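Local atomic coordinates of Endonuclease/exonuclease/phosphatase (Beutenbergia cavernae DSM 12333, PDB entry 4RUW), a protein that belongs to the endonuclease/exonuclease/phosphatase family, pairing a zinc-bearing DNase I-like domain with an Ig-like domain, its specific function not established. Residues Ala275-Tyr283 against Val311-Leu322. Numbering follows the deposited sequence.
Sequences AGPTMTASY and VSLVDRFASDHL
The carbonyl oxygen of Asp320 takes two bonds: Thr280 N donates to it at 2.9 Å, and a water that also accepts from Ala281 N gives it a second. With Leu322 N donating to Thr278 O at 2.8 Å, this makes a single beta bridge between Met279 and His321, joining two loops of the DNase I-like fold, one leading to strand 296-300 and the other linking strands 304-311 and 324-330. Threonine suits its place at 280 because its two branches do different work. A chi1 of -58° sets Thr280 OG1 beside the backbone N, where it donates to Ser319 O at 2.8 Å, and puts CG2 anti to that N, against Arg316 O and the Phe317 ring. Beside the bridge, Met279, present as selenomethionine, bends at chi2 (-55°), which brings SE over one face of the His321 imidazole, 3.6 Å from the ring centroid; a further bend at chi3 swings CE toward Asp320 O. That ring is probably held in orientation by the bond from ND1 to Asp296, whose OD1 also meets Thr278 OG1. Farther along, apolar branches gather round Tyr283, a flat ring able to touch several at once: Val311 CG2 meets CE1, Leu322 CD1 meets CD1, and Leu313 CD2 makes a CH-pi contact over one face. Leu313 CD1 lies 3.6 Å from Tyr283 OH, the hydroxyl that also makes a weak hydrogen bond to a glycerol.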
ATOM      1  N   ALA A 275      -1.160  -9.388 -11.903  1.00 13.20           N
ATOM      2  CA  ALA A 275      -1.452  -8.540 -13.058  1.00 13.59           C
ATOM      3  C   ALA A 275      -0.991  -7.103 -12.832  1.00 13.51           C
ATOM      4  O   ALA A 275      -1.074  -6.268 -13.734  1.00 15.62           O
ATOM      5  CB  ALA A 275      -2.938  -8.564 -13.376  1.00 14.65           C
ATOM      6  N   GLY A 276      -0.506  -6.806 -11.630  1.00 12.96           N
ATOM      7  CA  GLY A 276      -0.109  -5.449 -11.317  1.00 13.68           C
ATOM      8  C   GLY A 276       1.257  -5.257 -10.685  1.00 12.39           C
ATOM      9  O   GLY A 276       1.371  -4.546  -9.686  1.00 12.23           O
ATOM     10  N   PRO A 277       2.315  -5.848 -11.272  1.00 12.29           N
ATOM     11  CA  PRO A 277       3.642  -5.477 -10.777  1.00 12.48           C
ATOM     12  C   PRO A 277       3.842  -3.987 -11.026  1.00 12.04           C
ATOM     13  O   PRO A 277       3.228  -3.420 -11.934  1.00 13.09           O
ATOM     14  CB  PRO A 277       4.583  -6.315 -11.647  1.00 14.24           C
ATOM     15  CG  PRO A 277       3.830  -6.485 -12.936  1.00 15.14           C
ATOM     16  CD  PRO A 277       2.385  -6.609 -12.535  1.00 13.87           C
ATOM     17  N   THR A 278       4.666  -3.346 -10.206  1.00 11.49           N
ATOM     18  CA  THR A 278       4.770  -1.894 -10.237  1.00 11.61           C
ATOM     19  C   THR A 278       6.155  -1.422 -10.641  1.00 12.34           C
ATOM     20  O   THR A 278       6.413  -0.227 -10.685  1.00 13.18           O
ATOM     21  CB  THR A 278       4.305  -1.264  -8.911  1.00 12.28           C
ATOM     22  OG1 THR A 278       5.124  -1.745  -7.835  1.00 12.30           O
ATOM     23  CG2 THR A 278       2.846  -1.617  -8.651  1.00 12.76           C
HETATM   24  N   MSE A 279       7.046  -2.371 -10.921  1.00 13.14           N
HETATM   25  CA  MSE A 279       8.288  -2.056 -11.602  1.00 14.17           C
HETATM   26  C   MSE A 279       7.985  -2.067 -13.091  1.00 13.53           C
HETATM   27  O   MSE A 279       7.541  -3.078 -13.621  1.00 13.89           O
HETATM   28  CB  MSE A 279       9.352  -3.100 -11.294  1.00 15.63           C
HETATM   29  CG  MSE A 279       9.751  -3.175  -9.833  1.00 19.59           C
HETATM   30 SE   MSE A 279      10.319  -1.443  -9.151  0.55 25.05          SE
HETATM   31  CE  MSE A 279      11.758  -1.068 -10.408  1.00 24.42           C
ATOM     32  N   THR A 280       8.215  -0.940 -13.757  1.00 13.10           N
ATOM     33  CA  THR A 280       7.878  -0.800 -15.168  1.00 13.30           C
ATOM     34  C   THR A 280       8.438  -1.935 -16.014  1.00 13.50           C
ATOM     35  O   THR A 280       7.732  -2.514 -16.840  1.00 14.89           O
ATOM     36  CB  THR A 280       8.386   0.542 -15.695  1.00 14.31           C
ATOM     37  OG1 THR A 280       7.796   1.576 -14.905  1.00 13.83           O
ATOM     38  CG2 THR A 280       8.023   0.736 -17.164  1.00 15.71           C
ATOM     39  N   ALA A 281       9.691  -2.285 -15.759  1.00 13.62           N
ATOM     40  CA  ALA A 281      10.361  -3.317 -16.536  1.00 15.06           C
ATOM     41  C   ALA A 281       9.767  -4.712 -16.334  1.00 14.42           C
ATOM     42  O   ALA A 281       9.986  -5.601 -17.155  1.00 15.35           O
ATOM     43  CB  ALA A 281      11.845  -3.319 -16.218  1.00 16.52           C
ATOM     44  N   SER A 282       9.015  -4.908 -15.253  1.00 13.23           N
ATOM     45  CA  SER A 282       8.402  -6.207 -14.991  1.00 13.22           C
ATOM     46  C   SER A 282       7.037  -6.369 -15.652  1.00 13.15           C
ATOM     47  O   SER A 282       6.540  -7.486 -15.791  1.00 14.11           O
ATOM     48  CB  SER A 282       8.266  -6.446 -13.489  1.00 14.11           C
ATOM     49  OG  SER A 282       9.527  -6.676 -12.896  1.00 14.64           O
ATOM     50  N   TYR A 283       6.417  -5.264 -16.047  1.00 13.74           N
ATOM     51  CA  TYR A 283       5.068  -5.335 -16.579  1.00 14.26           C
ATOM     52  C   TYR A 283       5.053  -6.107 -17.891  1.00 15.20           C
ATOM     53  O   TYR A 283       5.868  -5.857 -18.771  1.00 17.40           O
ATOM     54  CB  TYR A 283       4.468  -3.938 -16.771  1.00 15.76           C
ATOM     55  CG  TYR A 283       2.980  -4.015 -17.025  1.00 16.25           C
ATOM     56  CD1 TYR A 283       2.088  -4.188 -15.969  1.00 17.22           C
ATOM     57  CD2 TYR A 283       2.470  -3.973 -18.313  1.00 18.12           C
ATOM     58  CE1 TYR A 283       0.730  -4.294 -16.186  1.00 18.45           C
ATOM     59  CE2 TYR A 283       1.108  -4.081 -18.544  1.00 18.21           C
ATOM     60  CZ  TYR A 283       0.247  -4.233 -17.471  1.00 18.80           C
ATOM     61  OH  TYR A 283      -1.105  -4.347 -17.689  1.00 20.47           O
ATOM     62  N   VAL A 311      -2.988  -0.206 -12.971  1.00 11.48           N
ATOM     63  CA  VAL A 311      -1.697   0.441 -13.089  1.00 12.44           C
ATOM     64  C   VAL A 311      -1.772   1.413 -14.261  1.00 12.92           C
ATOM     65  O   VAL A 311      -2.476   1.178 -15.246  1.00 15.11           O
ATOM     66  CB  VAL A 311      -0.516  -0.556 -13.255  1.00 13.68           C
ATOM     67  CG1 VAL A 311      -0.276  -1.312 -11.946  1.00 15.17           C
ATOM     68  CG2 VAL A 311      -0.739  -1.502 -14.430  1.00 14.77           C
ATOM     69  N   SER A 312      -1.075   2.531 -14.150  1.00 13.02           N
ATOM     70  CA  SER A 312      -1.153   3.527 -15.202  1.00 13.59           C
ATOM     71  C   SER A 312      -0.276   3.149 -16.378  1.00 13.16           C
ATOM     72  O   SER A 312       0.938   2.968 -16.231  1.00 13.86           O
ATOM     73  CB  SER A 312      -0.753   4.901 -14.689  1.00 15.50           C
ATOM     74  OG  SER A 312      -0.976   5.867 -15.694  1.00 17.19           O
ATOM     75  N   LEU A 313      -0.900   3.039 -17.549  1.00 14.65           N
ATOM     76  CA  LEU A 313      -0.192   2.735 -18.785  1.00 15.31           C
ATOM     77  C   LEU A 313      -0.371   3.865 -19.808  1.00 15.87           C
ATOM     78  O   LEU A 313      -0.133   3.680 -21.001  1.00 18.79           O
ATOM     79  CB  LEU A 313      -0.649   1.391 -19.360  1.00 16.45           C
ATOM     80  CG  LEU A 313      -0.460   0.185 -18.430  1.00 17.59           C
ATOM     81  CD1 LEU A 313      -1.045  -1.069 -19.061  1.00 19.45           C
ATOM     82  CD2 LEU A 313       1.003  -0.036 -18.102  1.00 17.57           C
ATOM     83  N   VAL A 314      -0.769   5.039 -19.328  1.00 16.61           N
ATOM     84  CA  VAL A 314      -0.851   6.236 -20.170  1.00 17.75           C
ATOM     85  C   VAL A 314       0.504   6.534 -20.835  1.00 17.54           C
ATOM     86  O   VAL A 314       0.578   6.838 -22.029  1.00 18.54           O
ATOM     87  CB  VAL A 314      -1.333   7.460 -19.335  1.00 18.70           C
ATOM     88  CG1 VAL A 314      -1.348   8.723 -20.174  1.00 20.43           C
ATOM     89  CG2 VAL A 314      -2.714   7.195 -18.753  1.00 20.59           C
ATOM     90  N   ASP A 315       1.572   6.436 -20.056  1.00 15.40           N
ATOM     91  CA  ASP A 315       2.926   6.689 -20.543  1.00 15.19           C
ATOM     92  C   ASP A 315       3.834   5.866 -19.652  1.00 14.49           C
ATOM     93  O   ASP A 315       4.492   6.391 -18.747  1.00 15.21           O
ATOM     94  CB  ASP A 315       3.259   8.175 -20.409  1.00 16.02           C
ATOM     95  CG  ASP A 315       4.478   8.593 -21.212  1.00 16.55           C
ATOM     96  OD1 ASP A 315       5.124   7.744 -21.863  1.00 16.97           O
ATOM     97  OD2 ASP A 315       4.776   9.802 -21.193  1.00 16.19           O
ATOM     98  N   ARG A 316       3.832   4.555 -19.875  1.00 14.27           N
ATOM     99  CA  ARG A 316       4.444   3.636 -18.926  1.00 14.99           C
ATOM    100  C   ARG A 316       5.941   3.871 -18.718  1.00 14.06           C
ATOM    101  O   ARG A 316       6.462   3.597 -17.640  1.00 14.91           O
ATOM    102  CB  ARG A 316       4.167   2.180 -19.310  1.00 15.91           C
ATOM    103  CG  ARG A 316       4.983   1.673 -20.482  1.00 17.64           C
ATOM    104  CD  ARG A 316       4.455   0.334 -20.985  1.00 19.18           C
ATOM    105  NE  ARG A 316       3.131   0.492 -21.580  1.00 20.53           N
ATOM    106  CZ  ARG A 316       2.328  -0.515 -21.907  1.00 21.71           C
ATOM    107  NH1 ARG A 316       2.704  -1.766 -21.680  1.00 23.25           N
ATOM    108  NH2 ARG A 316       1.145  -0.271 -22.451  1.00 23.06           N
ATOM    109  N   PHE A 317       6.627   4.395 -19.732  1.00 13.66           N
ATOM    110  CA  PHE A 317       8.070   4.590 -19.622  1.00 14.32           C
ATOM    111  C   PHE A 317       8.470   5.937 -19.034  1.00 14.00           C
ATOM    112  O   PHE A 317       9.642   6.293 -19.048  1.00 15.31           O
ATOM    113  CB  PHE A 317       8.771   4.301 -20.953  1.00 15.95           C
ATOM    114  CG  PHE A 317       8.611   2.875 -21.395  1.00 16.93           C
ATOM    115  CD1 PHE A 317       9.121   1.847 -20.615  1.00 18.92           C
ATOM    116  CD2 PHE A 317       7.937   2.553 -22.560  1.00 19.11           C
ATOM    117  CE1 PHE A 317       8.969   0.530 -20.991  1.00 20.77           C
ATOM    118  CE2 PHE A 317       7.784   1.231 -22.941  1.00 21.52           C
ATOM    119  CZ  PHE A 317       8.297   0.223 -22.150  1.00 21.22           C
ATOM    120  N   ALA A 318       7.500   6.662 -18.482  1.00 13.64           N
ATOM    121  CA  ALA A 318       7.785   7.945 -17.848  1.00 13.96           C
ATOM    122  C   ALA A 318       8.585   7.796 -16.546  1.00 13.74           C
ATOM    123  O   ALA A 318       9.260   8.739 -16.119  1.00 14.30           O
ATOM    124  CB  ALA A 318       6.502   8.703 -17.588  1.00 14.86           C
ATOM    125  N   SER A 319       8.495   6.622 -15.920  1.00 13.59           N
ATOM    126  CA  SER A 319       9.234   6.329 -14.692  1.00 13.08           C
ATOM    127  C   SER A 319       9.607   4.854 -14.677  1.00 12.42           C
ATOM    128  O   SER A 319       9.048   4.065 -15.437  1.00 13.79           O
ATOM    129  CB  SER A 319       8.389   6.653 -13.455  1.00 12.79           C
ATOM    130  OG  SER A 319       9.047   6.199 -12.280  1.00 12.67           O
ATOM    131  N   ASP A 320      10.550   4.473 -13.820  1.00 12.85           N
ATOM    132  CA  ASP A 320      10.863   3.057 -13.668  1.00 13.51           C
ATOM    133  C   ASP A 320       9.884   2.305 -12.755  1.00 12.28           C
ATOM    134  O   ASP A 320      10.000   1.087 -12.598  1.00 13.03           O
ATOM    135  CB  ASP A 320      12.334   2.829 -13.271  1.00 14.99           C
ATOM    136  CG  ASP A 320      12.680   3.366 -11.897  1.00 17.36           C
ATOM    137  OD1 ASP A 320      11.866   4.076 -11.276  1.00 15.63           O
ATOM    138  OD2 ASP A 320      13.803   3.077 -11.445  1.00 22.47           O
ATOM    139  N   HIS A 321       8.928   3.026 -12.161  1.00 12.00           N
ATOM    140  CA  HIS A 321       7.772   2.402 -11.513  1.00 11.56           C
ATOM    141  C   HIS A 321       6.522   2.801 -12.267  1.00 11.71           C
ATOM    142  O   HIS A 321       6.485   3.872 -12.883  1.00 12.07           O
ATOM    143  CB  HIS A 321       7.598   2.879 -10.068  1.00 12.36           C
ATOM    144  CG  HIS A 321       8.623   2.354  -9.109  1.00 12.69           C
ATOM    145  ND1 HIS A 321       8.294   1.570  -8.023  1.00 13.89           N
ATOM    146  CD2 HIS A 321       9.967   2.517  -9.063  1.00 14.44           C
ATOM    147  CE1 HIS A 321       9.392   1.264  -7.355  1.00 14.89           C
ATOM    148  NE2 HIS A 321      10.419   1.824  -7.966  1.00 15.16           N
ATOM    149  N   LEU A 322       5.491   1.969 -12.167  1.00 12.14           N
ATOM    150  CA  LEU A 322       4.166   2.304 -12.662  1.00 12.14           C
ATOM    151  C   LEU A 322       3.339   2.952 -11.562  1.00 12.37           C
ATOM    152  O   LEU A 322       3.417   2.558 -10.398  1.00 13.22           O
ATOM    153  CB  LEU A 322       3.433   1.051 -13.136  1.00 12.73           C
ATOM    154  CG  LEU A 322       4.084   0.268 -14.275  1.00 12.94           C
ATOM    155  CD1 LEU A 322       3.255  -0.974 -14.575  1.00 14.59           C
ATOM    156  CD2 LEU A 322       4.261   1.126 -15.534  1.00 13.85           C
TER
HETATM  157  O   HOH W   1      11.471  -0.761 -14.059  1.00 15.28           O